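Local coordinates for probable sugar ABC transporter, sugar-binding protein (Streptococcus pneumoniae, PDB 2W7Y) that binds the blood group A-trisaccharide as the solute-binding protein of a probable sugar ABC transporter, at residues L229-L243 against Q416-L428. Numbering follows the deposited sequence.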
loop_
_atom_site.group_PDB
_atom_site.type_symbol
_atom_site.label_atom_id
_atom_site.label_comp_id
_atom_site.label_asym_id
_atom_site.label_seq_id
_atom_site.Cartn_x
_atom_site.Cartn_y
_atom_site.Cartn_z
ATOM N N LEU A 229 0.039 -8.835 16.037
ATOM C CA LEU A 229 0.747 -10.113 15.985
ATOM C C LEU A 229 1.180 -10.593 17.375
ATOM O O LEU A 229 1.680 -9.813 18.191
ATOM C CB LEU A 229 1.956 -10.002 15.043
ATOM C CG LEU A 229 2.742 -11.255 14.634
ATOM C CD1 LEU A 229 1.858 -12.307 13.950
ATOM C CD2 LEU A 229 3.910 -10.872 13.735
ATOM N N THR A 230 0.971 -11.883 17.630
ATOM C CA THR A 230 1.367 -12.515 18.888
ATOM C C THR A 230 2.370 -13.646 18.627
ATOM O O THR A 230 2.495 -14.117 17.495
ATOM C CB THR A 230 0.146 -13.075 19.663
ATOM O OG1 THR A 230 -0.444 -14.155 18.927
ATOM C CG2 THR A 230 -0.903 -11.982 19.912
ATOM N N LYS A 231 3.073 -14.071 19.676
ATOM C CA LYS A 231 4.074 -15.145 19.584
ATOM C C LYS A 231 3.473 -16.454 19.074
ATOM O O LYS A 231 4.058 -17.122 18.220
ATOM C CB LYS A 231 4.760 -15.371 20.934
ATOM C CG LYS A 231 5.744 -14.277 21.326
ATOM C CD LYS A 231 6.012 -14.272 22.826
ATOM C CE LYS A 231 7.185 -15.155 23.198
ATOM N NZ LYS A 231 8.488 -14.496 22.910
ATOM N N GLU A 232 2.304 -16.807 19.603
ATOM C CA GLU A 232 1.558 -17.984 19.159
ATOM C C GLU A 232 1.065 -17.838 17.718
ATOM O O GLU A 232 0.974 -18.826 16.990
ATOM C CB GLU A 232 0.395 -18.302 20.112
ATOM C CG GLU A 232 -0.298 -17.087 20.745
ATOM C CD GLU A 232 0.385 -16.593 22.020
ATOM O OE1 GLU A 232 0.724 -17.428 22.889
ATOM O OE2 GLU A 232 0.570 -15.364 22.157
ATOM N N GLY A 233 0.759 -16.607 17.314
ATOM C CA GLY A 233 0.374 -16.309 15.934
ATOM C C GLY A 233 1.532 -16.488 14.967
ATOM O O GLY A 233 1.350 -16.947 13.849
ATOM N N ILE A 234 2.730 -16.120 15.407
ATOM C CA ILE A 234 3.952 -16.339 14.645
ATOM C C ILE A 234 4.248 -17.844 14.444
ATOM O O ILE A 234 5.188 -18.199 13.725
ATOM C CB ILE A 234 5.161 -15.622 15.338
ATOM C CG1 ILE A 234 4.967 -14.103 15.333
ATOM C CG2 ILE A 234 6.478 -15.947 14.660
ATOM C CD1 ILE A 234 5.792 -13.355 16.380
ATOM N N GLU A 235 3.425 -18.727 15.019
ATOM C CA GLU A 235 3.912 -20.079 15.286
ATOM C C GLU A 235 3.026 -21.347 15.320
ATOM O O GLU A 235 3.609 -22.431 15.259
ATOM C CB GLU A 235 4.636 -20.020 16.643
ATOM C CG GLU A 235 5.553 -21.195 16.959
ATOM C CD GLU A 235 5.782 -21.365 18.437
ATOM O OE1 GLU A 235 5.611 -20.372 19.177
ATOM O OE2 GLU A 235 6.129 -22.491 18.862
ATOM N N SER A 236 1.689 -21.319 15.296
ATOM C CA SER A 236 0.838 -21.097 14.109
ATOM C C SER A 236 1.406 -21.666 12.798
ATOM O O SER A 236 2.315 -21.105 12.182
ATOM C CB SER A 236 0.138 -19.721 14.019
ATOM O OG SER A 236 0.633 -18.937 12.945
ATOM N N LYS A 237 0.864 -22.827 12.432
ATOM C CA LYS A 237 1.238 -23.563 11.226
ATOM C C LYS A 237 0.987 -22.744 9.959
ATOM O O LYS A 237 1.802 -22.761 9.038
ATOM C CB LYS A 237 0.492 -24.909 11.185
ATOM C CG LYS A 237 0.540 -25.653 9.853
ATOM C CD LYS A 237 0.197 -27.136 10.027
ATOM C CE LYS A 237 -0.329 -27.748 8.725
ATOM N NZ LYS A 237 0.656 -27.704 7.597
ATOM N N GLU A 238 -0.129 -22.019 9.935
ATOM C CA GLU A 238 -0.478 -21.138 8.821
ATOM C C GLU A 238 0.570 -20.049 8.572
ATOM O O GLU A 238 0.917 -19.778 7.424
ATOM C CB GLU A 238 -1.857 -20.502 9.038
ATOM C CG GLU A 238 -3.030 -21.482 8.974
ATOM C CD GLU A 238 -3.294 -22.191 10.293
ATOM O OE1 GLU A 238 -2.638 -21.856 11.304
ATOM O OE2 GLU A 238 -4.170 -23.085 10.318
ATOM N N PHE A 239 1.062 -19.433 9.646
ATOM C CA PHE A 239 2.120 -18.423 9.571
ATOM C C PHE A 239 3.422 -19.025 9.044
ATOM O O PHE A 239 4.101 -18.417 8.213
ATOM C CB PHE A 239 2.358 -17.799 10.950
ATOM C CG PHE A 239 3.096 -16.484 10.914
ATOM C CD1 PHE A 239 2.402 -15.284 10.997
ATOM C CD2 PHE A 239 4.488 -16.445 10.817
ATOM C CE1 PHE A 239 3.074 -14.068 10.969
ATOM C CE2 PHE A 239 5.170 -15.228 10.782
ATOM C CZ PHE A 239 4.461 -14.039 10.858
ATOM N N ALA A 240 3.761 -20.217 9.535
ATOM C CA ALA A 240 4.985 -20.918 9.137
ATOM C C ALA A 240 4.927 -21.435 7.701
ATOM O O ALA A 240 5.924 -21.355 6.979
ATOM C CB ALA A 240 5.295 -22.054 10.105
ATOM N N ASP A 241 3.769 -21.964 7.300
ATOM C CA ASP A 241 3.558 -22.455 5.932
ATOM C C ASP A 241 3.604 -21.337 4.897
ATOM O O ASP A 241 4.169 -21.515 3.821
ATOM C CB ASP A 241 2.226 -23.204 5.804
ATOM C CG ASP A 241 2.199 -24.501 6.586
ATOM O OD1 ASP A 241 1.086 -25.043 6.770
ATOM O OD2 ASP A 241 3.274 -24.976 7.023
ATOM N N ALA A 242 2.997 -20.198 5.222
ATOM C CA ALA A 242 2.969 -19.046 4.323
ATOM C C ALA A 242 4.390 -18.544 4.069
ATOM O O ALA A 242 4.811 -18.379 2.923
ATOM C CB ALA A 242 2.100 -17.938 4.909
ATOM N N LEU A 243 5.119 -18.326 5.159
ATOM C CA LEU A 243 6.522 -17.944 5.128
ATOM C C LEU A 243 7.329 -18.867 4.208
ATOM O O LEU A 243 8.074 -18.389 3.350
ATOM C CB LEU A 243 7.077 -17.984 6.555
ATOM C CG LEU A 243 7.949 -16.867 7.134
ATOM C CD1 LEU A 243 7.460 -15.459 6.760
ATOM C CD2 LEU A 243 8.015 -17.032 8.645
ATOM N N GLN A 416 15.240 -23.632 7.935
ATOM C CA GLN A 416 15.882 -22.950 9.057
ATOM C C GLN A 416 15.816 -21.429 8.942
ATOM O O GLN A 416 15.968 -20.725 9.941
ATOM C CB GLN A 416 17.323 -23.443 9.269
ATOM C CG GLN A 416 18.263 -23.212 8.096
ATOM C CD GLN A 416 19.628 -23.857 8.288
ATOM O OE1 GLN A 416 20.622 -23.181 8.361
ATOM N NE2 GLN A 416 19.652 -25.149 8.364
ATOM N N LYS A 417 15.586 -20.929 7.727
ATOM C CA LYS A 417 15.307 -19.510 7.520
ATOM C C LYS A 417 13.932 -19.134 8.073
ATOM O O LYS A 417 13.789 -18.091 8.717
ATOM C CB LYS A 417 15.412 -19.125 6.041
ATOM C CG LYS A 417 15.315 -17.620 5.777
ATOM C CD LYS A 417 16.495 -16.863 6.370
ATOM C CE LYS A 417 16.315 -15.364 6.244
ATOM N NZ LYS A 417 17.526 -14.635 6.717
ATOM N N VAL A 418 12.935 -19.983 7.815
ATOM C CA VAL A 418 11.594 -19.813 8.375
ATOM C C VAL A 418 11.678 -19.748 9.905
ATOM O O VAL A 418 11.117 -18.838 10.524
ATOM C CB VAL A 418 10.624 -20.946 7.924
ATOM C CG1 VAL A 418 9.387 -21.008 8.816
ATOM C CG2 VAL A 418 10.217 -20.760 6.474
ATOM N N LYS A 419 12.409 -20.697 10.494
ATOM C CA LYS A 419 12.572 -20.771 11.944
ATOM C C LYS A 419 13.280 -19.545 12.525
ATOM O O LYS A 419 12.878 -19.035 13.575
ATOM C CB LYS A 419 13.317 -22.047 12.348
ATOM C CG LYS A 419 12.979 -22.509 13.755
ATOM C CD LYS A 419 14.194 -23.030 14.487
ATOM C CE LYS A 419 13.988 -22.936 15.986
ATOM N NZ LYS A 419 15.244 -23.181 16.742
ATOM N N SER A 420 14.327 -19.079 11.843
ATOM C CA SER A 420 15.083 -17.911 12.300
ATOM C C SER A 420 14.302 -16.613 12.072
ATOM O O SER A 420 14.470 -15.647 12.819
ATOM C CB SER A 420 16.480 -17.853 11.656
ATOM O OG SER A 420 16.467 -17.194 10.399
ATOM N N THR A 421 13.457 -16.602 11.043
ATOM C CA THR A 421 12.564 -15.475 10.778
ATOM C C THR A 421 11.540 -15.332 11.901
ATOM O O THR A 421 11.313 -14.228 12.401
ATOM C CB THR A 421 11.852 -15.610 9.410
ATOM O OG1 THR A 421 12.829 -15.548 8.362
ATOM C CG2 THR A 421 10.826 -14.498 9.208
ATOM N N GLN A 422 10.938 -16.448 12.307
ATOM C CA GLN A 422 9.981 -16.420 13.411
ATOM C C GLN A 422 10.655 -16.152 14.761
ATOM O O GLN A 422 10.014 -15.654 15.683
ATOM C CB GLN A 422 9.047 -17.650 13.422
ATOM C CG GLN A 422 9.702 -19.018 13.408
ATOM C CD GLN A 422 8.789 -20.117 12.862
ATOM O OE1 GLN A 422 9.264 -21.166 12.427
ATOM N NE2 GLN A 422 7.482 -19.878 12.879
ATOM N N ASP A 423 11.950 -16.452 14.857
ATOM C CA ASP A 423 12.760 -16.067 16.016
ATOM C C ASP A 423 12.928 -14.546 16.091
ATOM O O ASP A 423 12.863 -13.958 17.176
ATOM C CB ASP A 423 14.136 -16.745 15.970
ATOM C CG ASP A 423 14.098 -18.209 16.413
ATOM O OD1 ASP A 423 15.162 -18.869 16.366
ATOM O OD2 ASP A 423 13.018 -18.701 16.810
ATOM N N VAL A 424 13.143 -13.922 14.933
ATOM C CA VAL A 424 13.299 -12.469 14.817
ATOM C C VAL A 424 11.998 -11.720 15.147
ATOM O O VAL A 424 12.027 -10.683 15.819
ATOM C CB VAL A 424 13.848 -12.066 13.409
ATOM C CG1 VAL A 424 13.655 -10.575 13.125
ATOM C CG2 VAL A 424 15.327 -12.438 13.281
ATOM N N LEU A 425 10.867 -12.256 14.688
ATOM C CA LEU A 425 9.557 -11.641 14.927
ATOM C C LEU A 425 9.131 -11.627 16.398
ATOM O O LEU A 425 8.549 -10.646 16.866
ATOM C CB LEU A 425 8.469 -12.298 14.067
ATOM C CG LEU A 425 8.120 -11.763 12.665
ATOM C CD1 LEU A 425 8.534 -10.295 12.435
ATOM C CD2 LEU A 425 8.665 -12.659 11.575
ATOM N N LYS A 426 9.422 -12.715 17.113
ATOM C CA LYS A 426 9.101 -12.840 18.540
ATOM C C LYS A 426 9.831 -11.813 19.408
ATOM O O LYS A 426 9.262 -11.298 20.371
ATOM C CB LYS A 426 9.424 -14.248 19.044
ATOM C CG LYS A 426 8.384 -15.306 18.716
ATOM C CD LYS A 426 9.064 -16.637 18.439
ATOM C CE LYS A 426 8.123 -17.811 18.594
ATOM N NZ LYS A 426 8.328 -18.458 19.911
ATOM N N SER A 427 11.086 -11.526 19.059
ATOM C CA SER A 427 11.918 -10.566 19.790
ATOM C C SER A 427 11.416 -9.122 19.706
ATOM O O SER A 427 11.629 -8.335 20.633
ATOM C CB SER A 427 13.367 -10.638 19.305
ATOM O OG SER A 427 13.903 -11.936 19.487
ATOM N N LEU A 428 10.760 -8.777 18.598
ATOM C CA LEU A 428 10.248 -7.421 18.390
ATOM C C LEU A 428 8.782 -7.254 18.816
ATOM O O LEU A 428 8.025 -8.224 18.915
ATOM C CB LEU A 428 10.439 -6.998 16.928
#
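Gln422 reaches from helix 416-427 to the turn ahead of helix 237-243. Its CB lies against Ile234 CG2 at 3.3 Å. CG stands between the backbone N and the carbonyl carbon (chi1 54°), and from there the chain extends, sliding past Ile234 in the opposite direction. At the tip NE2 donates to Ile234 O over 3.0 Å, in the carbonyl plane and nearly in its own amide plane, though bent to 136° at the hydrogen; the same NE2 lies 4.1 Å from Ala240 CB. Glutamine suits the place: its CB packs on the isoleucine, while its amide, carried further out, satisfies a carbonyl just before the helix starts at its N-cap, Ser236. Branched Ile234 meets the helix with both arms: CG2 at Gln422, and CD1 one turn further on at Leu425 CB, 3.7 Å off.

Helix 414-427, close to the C-terminus of this solute-binding protein, packs on helix 237-252 and the turn leading into it; the axes of segments 237-243 and 416-427 cross at 125°, and helix 394-406 also packs against Leu229, Thr421 and Leu425. Toward the far end Leu243 and Thr421 meet tip to tip, CD2 to CG2 at 3.8 Å. Threonine suits the place, since OG1 donates to Lys417 O within its own helix and the methyl is turned to the leucine. Val418 CG1 rests on Ala240 O, beside the small Ala240 CB.

Nearer solvent, Lys426 crosses Glu235 at about a right angle, and its NZ forms a weak salt bridge to Glu235 OE1 at 3.4 Å. Its CG packs on Lys231 CG, while the two ammonium groups stay 5.0 Å apart, NZ to NZ.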